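Local coordinates for LysM domain protein (Mycobacterium smegmatis, PDB 4OIT) that binds mannose as a beta-prism II lectin, forming a domain-swapped dimer, at the interface of chains A and B. Residues are numbered along the deposited sequence; one frame, centred on the assembly and turned at random. Chains: chain A/B, LysM domain protein.

The interface of chains A and B. Residues chain A 88-90, 92; chain B 19-21, 24.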
loop_
_atom_site.group_PDB
_atom_site.type_symbol
_atom_site.label_atom_id
_atom_site.label_comp_id
_atom_site.label_asym_id
_atom_site.label_seq_id
_atom_site.Cartn_x
_atom_site.Cartn_y
_atom_site.Cartn_z
ATOM N N LEU A 88 9.907 9.744 22.565
ATOM C CA LEU A 88 9.221 11.000 22.860
ATOM C C LEU A 88 9.547 11.388 24.296
ATOM O O LEU A 88 9.002 10.810 25.237
ATOM C CB LEU A 88 7.706 10.854 22.679
ATOM C CG LEU A 88 6.836 12.068 23.040
ATOM C CD1 LEU A 88 7.277 13.320 22.297
ATOM C CD2 LEU A 88 5.368 11.783 22.760
ATOM N N GLN A 89 10.434 12.368 24.454
ATOM C CA GLN A 89 11.001 12.714 25.761
ATOM C C GLN A 89 10.186 13.757 26.524
ATOM O O GLN A 89 9.272 14.377 25.973
ATOM C CB GLN A 89 12.437 13.211 25.582
ATOM C CG GLN A 89 13.335 12.213 24.862
ATOM C CD GLN A 89 14.791 12.643 24.767
ATOM O OE1 GLN A 89 15.684 11.798 24.785
ATOM N NE2 GLN A 89 15.041 13.951 24.654
ATOM N N ASP A 90 10.533 13.932 27.801
ATOM C CA ASP A 90 9.865 14.891 28.693
ATOM C C ASP A 90 10.308 16.339 28.471
ATOM O O ASP A 90 9.657 17.264 28.955
ATOM C CB ASP A 90 10.082 14.507 30.165
ATOM C CG ASP A 90 9.205 13.340 30.611
ATOM O OD1 ASP A 90 8.106 13.151 30.049
ATOM O OD2 ASP A 90 9.616 12.614 31.540
ATOM N N ARG A 92 10.155 17.493 25.558
ATOM C CA ARG A 92 9.323 17.778 24.378
ATOM C C ARG A 92 9.976 17.373 23.052
ATOM O O ARG A 92 9.306 17.333 22.020
ATOM C CB ARG A 92 8.928 19.258 24.326
ATOM C CG ARG A 92 7.617 19.533 23.602
ATOM C CD ARG A 92 7.724 20.753 22.697
ATOM N NE ARG A 92 6.623 21.696 22.876
ATOM C CZ ARG A 92 6.487 22.828 22.190
ATOM N NH1 ARG A 92 7.374 23.170 21.258
ATOM N NH2 ARG A 92 5.456 23.625 22.437
ATOM N N SER B 19 4.777 10.897 26.131
ATOM C CA SER B 19 5.890 11.136 27.043
ATOM C C SER B 19 5.538 10.633 28.442
ATOM O O SER B 19 4.362 10.595 28.817
ATOM C CB SER B 19 6.236 12.624 27.087
ATOM O OG SER B 19 5.097 13.410 27.405
ATOM N N GLY B 20 6.559 10.243 29.200
ATOM C CA GLY B 20 6.376 9.734 30.566
ATOM C C GLY B 20 5.535 10.637 31.457
ATOM O O GLY B 20 4.681 10.162 32.203
ATOM N N ASN B 21 5.766 11.944 31.355
ATOM C CA ASN B 21 5.035 12.942 32.154
ATOM C C ASN B 21 3.559 13.154 31.764
ATOM O O ASN B 21 2.844 13.900 32.435
ATOM C CB ASN B 21 5.772 14.291 32.127
ATOM C CG ASN B 21 5.795 14.933 30.748
ATOM O OD1 ASN B 21 5.087 14.508 29.836
ATOM N ND2 ASN B 21 6.617 15.963 30.590
ATOM N N TYR B 24 3.033 15.283 26.585
ATOM C CA TYR B 24 3.252 15.294 25.137
ATOM C C TYR B 24 2.795 13.984 24.501
ATOM O O TYR B 24 3.104 12.905 25.005
ATOM C CB TYR B 24 4.727 15.558 24.825
ATOM C CG TYR B 24 5.287 16.748 25.576
ATOM C CD1 TYR B 24 4.664 17.990 25.509
ATOM C CD2 TYR B 24 6.431 16.629 26.359
ATOM C CE1 TYR B 24 5.163 19.083 26.199
ATOM C CE2 TYR B 24 6.942 17.717 27.049
ATOM C CZ TYR B 24 6.305 18.940 26.966
ATOM O OH TYR B 24 6.806 20.020 27.650
HETATM O O HOH W 1 9.205 10.322 28.117
#
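The backbone amide of B:Asn21 meets the carboxylate of A:Asp90, N to OD1 2.9 Å, from a tight turn that B:Gly20 and B:Asn21 follow, with the B:Asn21 N-H pointing at OD1. With 159° at the hydrogen the bond is fairly straight; it arrives on the syn side of OD1, 24° out of the carboxylate plane. The two side chains run antiparallel alongside each other, carboxylate and amide planes inclined by 28°. One residue earlier in the chain, the amide N of B:Gly20 reaches the carbonyl O of A:Leu88 through a water, 2.9 Å on each leg, so successive N-H groups of one loop read two acceptors of the other chain.

B:Ser19 supports this loop from within. Its OG, turned back over its own backbone, accepts the N-H of B:Tyr24 at 2.9 Å, tying the turn to the start of the next strand. The hydroxyl hydrogen probably goes mainly to the amide oxygen OD1 of B:Asn21, 2.7 Å from OG, with the longer approach of OG to the carbonyl O of B:Tyr24, 3.2 Å, as an alternative. Above the ring of B:Tyr24 lies CG of A:Arg92, 3.6 Å from the centroid, a CH-pi contact made by the aliphatic stem; the guanidinium plane stands almost perpendicular to the ring. The ring edge faces the backbone of A:Asp90, with CE2 3.3 Å from its carbonyl O. Methyl CD2 of A:Leu88 packs 3.4 Å from the carbonyl O of B:Tyr24.

Here the loop after strand 85-88 of chain A lies against the turn joining strands 16-19 and 24-28 of chain B, one of two symmetry-related patches where the C-terminal part of one chain, probably the exchanged segment, packs on the N-terminal part of the other.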